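Local coordinates for protein acyl-CoA thioesterase II (Mycobacterium avium subsp. paratuberculosis, PDB 4R9Z) that probably hydrolyses fatty acyl-CoA thioesters to free fatty acid and coenzyme A, as a double hot-dog member of the C/M/P thioester hydrolase family, at residues Leu83-Val94 and Glu105-Val113. Residues are numbered along the deposited sequence; the frame is centred on the assembly and turned at random.
Sequences LQEGRTFSARRV and EAMSSFKVV
Ser-90 and Phe-110 form the first of three antiparallel hydrogen-bonded pairs: Ser-90 N gives to Phe-110 O (2.9 Å), and Phe-110 N returns to Ser-90 O (2.8 Å). Arg-92 with Ser-108 and Val-94 with Ala-106 repeat the exchange, which satisfies the inward-facing N-H and C=O groups of all six residues. The side chains of these pairs share the face turned to helix 39-52, the central helix of the N-terminal hot-dog domain, where Ser-108, small enough to pack closely, meets Ala-50 and Val-94 meets Ala-46. Arg-92, in the middle pair, suits this face because its aliphatic part packs while its head finds acceptors: CG meets Phe-110 CE1 at 3.8 Å, and a bend at chi2 (-67°) helps turn the guanidinium away from strand 105-111. Arg-92 NH2 forms a salt bridge with Glu-85 OE1 (2.6 Å), its NH1 bonds Ala-91 O (2.8 Å) and salt-bridges Asp-82, and NE gives to Thr-53. Ser-90 OG reaches Glu-85 OE1 (3.1 Å) from the opposite side of the carboxylate plane. Leu-83 and Gln-84 both face Ala-91 in a classic beta bulge, their N-H groups sharing Ala-91 O. On the other face the second subunit supplies several partners: its Glu-105 for Arg-93, Arg-220 for Ser-109 OG, beside same-chain His-60, and Ser-248 for Lys-111 NZ.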
ATOM      1  N   LEU B  83     -12.562  10.805   6.318  1.00 24.51           N
ATOM      2  CA  LEU B  83     -13.044   9.440   6.108  1.00 22.50           C
ATOM      3  C   LEU B  83     -13.485   8.801   7.411  1.00 25.87           C
ATOM      4  O   LEU B  83     -14.442   8.028   7.448  1.00 22.15           O
ATOM      5  CB  LEU B  83     -11.968   8.577   5.450  1.00 21.29           C
ATOM      6  CG  LEU B  83     -11.458   9.092   4.106  1.00 23.94           C
ATOM      7  CD1 LEU B  83     -10.422   8.138   3.539  1.00 30.19           C
ATOM      8  CD2 LEU B  83     -12.615   9.288   3.141  1.00 17.10           C
ATOM      9  N   GLN B  84     -12.749   9.093   8.475  1.00 24.03           N
ATOM     10  CA  GLN B  84     -13.118   8.595   9.783  1.00 24.41           C
ATOM     11  C   GLN B  84     -12.541   9.439  10.904  1.00 28.35           C
ATOM     12  O   GLN B  84     -11.387   9.854  10.859  1.00 31.66           O
ATOM     13  CB  GLN B  84     -12.648   7.152   9.947  1.00 29.94           C
ATOM     14  CG  GLN B  84     -13.031   6.548  11.282  1.00 35.67           C
ATOM     15  CD  GLN B  84     -11.987   5.600  11.809  1.00 36.81           C
ATOM     16  OE1 GLN B  84     -10.793   5.787  11.583  1.00 39.05           O
ATOM     17  NE2 GLN B  84     -12.429   4.570  12.519  1.00 43.37           N
ATOM     18  N   GLU B  85     -13.350   9.675  11.924  1.00 28.00           N
ATOM     19  CA  GLU B  85     -12.887  10.396  13.089  1.00 33.22           C
ATOM     20  C   GLU B  85     -13.386   9.664  14.314  1.00 35.12           C
ATOM     21  O   GLU B  85     -14.520   9.855  14.749  1.00 46.13           O
ATOM     22  CB  GLU B  85     -13.370  11.847  13.071  1.00 32.60           C
ATOM     23  CG  GLU B  85     -12.753  12.715  14.157  1.00 31.45           C
ATOM     24  CD  GLU B  85     -11.248  12.872  14.002  1.00 39.00           C
ATOM     25  OE1 GLU B  85     -10.740  12.761  12.864  1.00 43.12           O
ATOM     26  OE2 GLU B  85     -10.568  13.113  15.019  1.00 33.78           O
ATOM     27  N   GLY B  86     -12.535   8.805  14.855  1.00 35.42           N
ATOM     28  CA  GLY B  86     -12.913   7.957  15.964  1.00 37.85           C
ATOM     29  C   GLY B  86     -12.158   8.261  17.238  1.00 48.39           C
ATOM     30  O   GLY B  86     -11.268   9.117  17.272  1.00 45.63           O
ATOM     31  N   ARG B  87     -12.535   7.551  18.295  1.00 48.11           N
ATOM     32  CA  ARG B  87     -11.873   7.646  19.588  1.00 47.95           C
ATOM     33  C   ARG B  87     -10.387   7.325  19.484  1.00 51.13           C
ATOM     34  O   ARG B  87      -9.556   7.955  20.140  1.00 50.44           O
ATOM     35  CB  ARG B  87     -12.560   6.703  20.580  1.00 53.81           C
ATOM     36  CG  ARG B  87     -11.873   6.551  21.925  1.00 69.96           C
ATOM     37  CD  ARG B  87     -11.682   7.873  22.646  1.00 81.41           C
ATOM     38  NE  ARG B  87     -10.909   7.683  23.870  1.00 82.95           N
ATOM     39  CZ  ARG B  87     -10.323   8.662  24.550  1.00 86.18           C
ATOM     40  NH1 ARG B  87     -10.416   9.917  24.126  1.00 81.62           N
ATOM     41  NH2 ARG B  87      -9.641   8.384  25.653  1.00 87.38           N
ATOM     42  N   THR B  88     -10.055   6.357  18.636  1.00 51.12           N
ATOM     43  CA  THR B  88      -8.675   5.912  18.505  1.00 45.41           C
ATOM     44  C   THR B  88      -8.069   6.348  17.178  1.00 41.26           C
ATOM     45  O   THR B  88      -6.990   6.940  17.138  1.00 37.06           O
ATOM     46  CB  THR B  88      -8.564   4.371  18.611  1.00 37.25           C
ATOM     47  OG1 THR B  88      -9.316   3.897  19.734  1.00 43.18           O
ATOM     48  CG2 THR B  88      -7.116   3.953  18.762  1.00 35.48           C
ATOM     49  N   PHE B  89      -8.786   6.070  16.095  1.00 38.74           N
ATOM     50  CA  PHE B  89      -8.258   6.269  14.750  1.00 31.92           C
ATOM     51  C   PHE B  89      -8.850   7.458  14.006  1.00 33.66           C
ATOM     52  O   PHE B  89      -9.994   7.858  14.229  1.00 36.53           O
ATOM     53  CB  PHE B  89      -8.489   5.010  13.906  1.00 32.00           C
ATOM     54  CG  PHE B  89      -7.555   3.883  14.221  1.00 33.07           C
ATOM     55  CD1 PHE B  89      -6.277   3.858  13.688  1.00 33.54           C
ATOM     56  CD2 PHE B  89      -7.958   2.842  15.044  1.00 36.74           C
ATOM     57  CE1 PHE B  89      -5.412   2.819  13.974  1.00 42.02           C
ATOM     58  CE2 PHE B  89      -7.101   1.802  15.336  1.00 42.26           C
ATOM     59  CZ  PHE B  89      -5.823   1.789  14.800  1.00 47.98           C
ATOM     60  N   SER B  90      -8.057   7.989  13.086  1.00 32.36           N
ATOM     61  CA  SER B  90      -8.526   8.959  12.115  1.00 34.12           C
ATOM     62  C   SER B  90      -8.128   8.495  10.717  1.00 30.79           C
ATOM     63  O   SER B  90      -7.105   7.833  10.540  1.00 31.17           O
ATOM     64  CB  SER B  90      -7.944  10.346  12.402  1.00 33.17           C
ATOM     65  OG  SER B  90      -8.417  10.857  13.634  1.00 36.18           O
ATOM     66  N   ALA B  91      -8.943   8.841   9.729  1.00 25.80           N
ATOM     67  CA  ALA B  91      -8.629   8.533   8.344  1.00 21.12           C
ATOM     68  C   ALA B  91      -8.903   9.751   7.477  1.00 21.43           C
ATOM     69  O   ALA B  91      -9.871  10.477   7.703  1.00 24.96           O
ATOM     70  CB  ALA B  91      -9.434   7.345   7.865  1.00 25.04           C
ATOM     71  N   ARG B  92      -8.034   9.986   6.501  1.00 23.89           N
ATOM     72  CA  ARG B  92      -8.190  11.123   5.599  1.00 25.82           C
ATOM     73  C   ARG B  92      -8.020  10.732   4.142  1.00 25.99           C
ATOM     74  O   ARG B  92      -7.279   9.807   3.820  1.00 27.17           O
ATOM     75  CB  ARG B  92      -7.195  12.232   5.950  1.00 22.64           C
ATOM     76  CG  ARG B  92      -7.332  12.752   7.368  1.00 26.82           C
ATOM     77  CD  ARG B  92      -8.649  13.483   7.548  1.00 23.76           C
ATOM     78  NE  ARG B  92      -8.753  14.093   8.868  1.00 30.83           N
ATOM     79  CZ  ARG B  92      -9.507  13.603   9.844  1.00 25.32           C
ATOM     80  NH1 ARG B  92     -10.217  12.506   9.637  1.00 26.36           N
ATOM     81  NH2 ARG B  92      -9.554  14.207  11.023  1.00 22.52           N
ATOM     82  N   ARG B  93      -8.729  11.441   3.271  1.00 29.72           N
ATOM     83  CA  ARG B  93      -8.471  11.415   1.838  1.00 22.16           C
ATOM     84  C   ARG B  93      -7.858  12.755   1.466  1.00 26.97           C
ATOM     85  O   ARG B  93      -8.286  13.790   1.965  1.00 27.24           O
ATOM     86  CB  ARG B  93      -9.751  11.201   1.031  1.00 25.08           C
ATOM     87  CG  ARG B  93      -9.538  11.364  -0.470  1.00 26.64           C
ATOM     88  CD  ARG B  93     -10.844  11.438  -1.266  1.00 29.41           C
ATOM     89  NE  ARG B  93     -11.962  10.725  -0.654  1.00 34.47           N
ATOM     90  CZ  ARG B  93     -13.232  11.099  -0.785  1.00 44.26           C
ATOM     91  NH1 ARG B  93     -13.527  12.185  -1.491  1.00 35.97           N
ATOM     92  NH2 ARG B  93     -14.206  10.401  -0.204  1.00 28.36           N
ATOM     93  N   VAL B  94      -6.832  12.746   0.624  1.00 32.05           N
ATOM     94  CA  VAL B  94      -6.276  13.995   0.128  1.00 20.93           C
ATOM     95  C   VAL B  94      -6.205  13.941  -1.384  1.00 23.22           C
ATOM     96  O   VAL B  94      -5.651  13.005  -1.952  1.00 28.13           O
ATOM     97  CB  VAL B  94      -4.881  14.289   0.696  1.00 27.62           C
ATOM     98  CG1 VAL B  94      -4.319  15.549   0.064  1.00 25.47           C
ATOM     99  CG2 VAL B  94      -4.942  14.436   2.207  1.00 26.78           C
ATOM    100  N   GLU B 105      -4.036  11.245  -5.628  1.00 28.17           N
ATOM    101  CA  GLU B 105      -4.965  11.031  -4.530  1.00 27.63           C
ATOM    102  C   GLU B 105      -4.303  10.142  -3.494  1.00 22.09           C
ATOM    103  O   GLU B 105      -3.549   9.236  -3.846  1.00 25.42           O
ATOM    104  CB  GLU B 105      -6.275  10.415  -5.018  1.00 28.06           C
ATOM    105  CG  GLU B 105      -7.309  10.306  -3.920  1.00 34.41           C
ATOM    106  CD  GLU B 105      -8.720  10.480  -4.423  1.00 35.83           C
ATOM    107  OE1 GLU B 105      -9.109  11.633  -4.703  1.00 33.59           O
ATOM    108  OE2 GLU B 105      -9.437   9.463  -4.528  1.00 35.42           O
ATOM    109  N   ALA B 106      -4.578  10.405  -2.222  1.00 17.22           N
ATOM    110  CA  ALA B 106      -3.951   9.653  -1.141  1.00 19.76           C
ATOM    111  C   ALA B 106      -4.918   9.327  -0.022  1.00 30.90           C
ATOM    112  O   ALA B 106      -5.858  10.078   0.243  1.00 31.64           O
ATOM    113  CB  ALA B 106      -2.777  10.410  -0.582  1.00 16.55           C
ATOM    114  N   MET B 107      -4.695   8.191   0.626  1.00 23.73           N
ATOM    115  CA  MET B 107      -5.383   7.899   1.870  1.00 21.81           C
ATOM    116  C   MET B 107      -4.360   7.753   2.977  1.00 19.56           C
ATOM    117  O   MET B 107      -3.245   7.312   2.739  1.00 24.11           O
ATOM    118  CB  MET B 107      -6.241   6.644   1.750  1.00 25.52           C
ATOM    119  CG  MET B 107      -7.337   6.750   0.711  1.00 25.19           C
ATOM    120  SD  MET B 107      -8.394   5.297   0.716  1.00 31.99           S
ATOM    121  CE  MET B 107      -7.225   4.046   0.220  1.00 24.50           C
ATOM    122  N   SER B 108      -4.730   8.164   4.180  1.00 22.40           N
ATOM    123  CA  SER B 108      -3.818   8.103   5.310  1.00 25.31           C
ATOM    124  C   SER B 108      -4.588   7.789   6.570  1.00 25.35           C
ATOM    125  O   SER B 108      -5.776   8.077   6.669  1.00 26.75           O
ATOM    126  CB  SER B 108      -3.053   9.416   5.479  1.00 28.08           C
ATOM    127  OG  SER B 108      -3.940  10.517   5.529  1.00 30.90           O
ATOM    128  N   SER B 109      -3.902   7.190   7.533  1.00 25.52           N
ATOM    129  CA  SER B 109      -4.543   6.787   8.767  1.00 23.31           C
ATOM    130  C   SER B 109      -3.695   7.255   9.946  1.00 24.92           C
ATOM    131  O   SER B 109      -2.472   7.375   9.838  1.00 25.74           O
ATOM    132  CB  SER B 109      -4.755   5.274   8.793  1.00 25.58           C
ATOM    133  OG  SER B 109      -5.524   4.886   9.917  1.00 28.32           O
ATOM    134  N   PHE B 110      -4.367   7.561  11.050  1.00 30.19           N
ATOM    135  CA  PHE B 110      -3.747   8.206  12.204  1.00 30.72           C
ATOM    136  C   PHE B 110      -4.257   7.575  13.494  1.00 29.98           C
ATOM    137  O   PHE B 110      -5.377   7.065  13.536  1.00 29.97           O
ATOM    138  CB  PHE B 110      -4.059   9.706  12.223  1.00 30.20           C
ATOM    139  CG  PHE B 110      -3.662  10.430  10.973  1.00 24.58           C
ATOM    140  CD1 PHE B 110      -4.496  10.431   9.865  1.00 24.32           C
ATOM    141  CD2 PHE B 110      -2.481  11.141  10.916  1.00 23.85           C
ATOM    142  CE1 PHE B 110      -4.139  11.102   8.711  1.00 23.25           C
ATOM    143  CE2 PHE B 110      -2.122  11.815   9.768  1.00 28.67           C
ATOM    144  CZ  PHE B 110      -2.953  11.795   8.663  1.00 24.48           C
ATOM    145  N   LYS B 111      -3.450   7.608  14.546  1.00 26.48           N
ATOM    146  CA  LYS B 111      -3.956   7.260  15.866  1.00 34.23           C
ATOM    147  C   LYS B 111      -3.208   8.005  16.961  1.00 41.66           C
ATOM    148  O   LYS B 111      -2.179   8.634  16.710  1.00 41.96           O
ATOM    149  CB  LYS B 111      -3.873   5.755  16.108  1.00 34.57           C
ATOM    150  CG  LYS B 111      -2.477   5.187  16.045  1.00 44.34           C
ATOM    151  CD  LYS B 111      -2.478   3.727  16.468  1.00 38.43           C
ATOM    152  CE  LYS B 111      -2.999   3.568  17.885  1.00 49.25           C
ATOM    153  NZ  LYS B 111      -2.368   2.411  18.572  1.00 53.09           N
ATOM    154  N   VAL B 112      -3.750   7.948  18.173  1.00 47.27           N
ATOM    155  CA  VAL B 112      -3.089   8.536  19.328  1.00 54.36           C
ATOM    156  C   VAL B 112      -2.079   7.518  19.857  1.00 58.36           C
ATOM    157  O   VAL B 112      -2.337   6.313  19.847  1.00 65.41           O
ATOM    158  CB  VAL B 112      -4.099   8.936  20.428  1.00 54.72           C
ATOM    159  CG1 VAL B 112      -4.970  10.091  19.952  1.00 52.21           C
ATOM    160  CG2 VAL B 112      -4.967   7.750  20.821  1.00 61.27           C
ATOM    161  N   VAL B 113      -0.923   8.004  20.295  1.00 62.12           N
ATOM    162  CA  VAL B 113       0.202   7.130  20.627  1.00 75.76           C
ATOM    163  C   VAL B 113       0.246   6.784  22.120  1.00 73.03           C
ATOM    164  O   VAL B 113      -0.216   7.555  22.958  1.00 69.57           O
ATOM    165  CB  VAL B 113       1.543   7.784  20.190  1.00 75.01           C
ATOM    166  CG1 VAL B 113       2.733   6.872  20.467  1.00 69.95           C
ATOM    167  CG2 VAL B 113       1.492   8.137  18.712  1.00 68.17           C
TER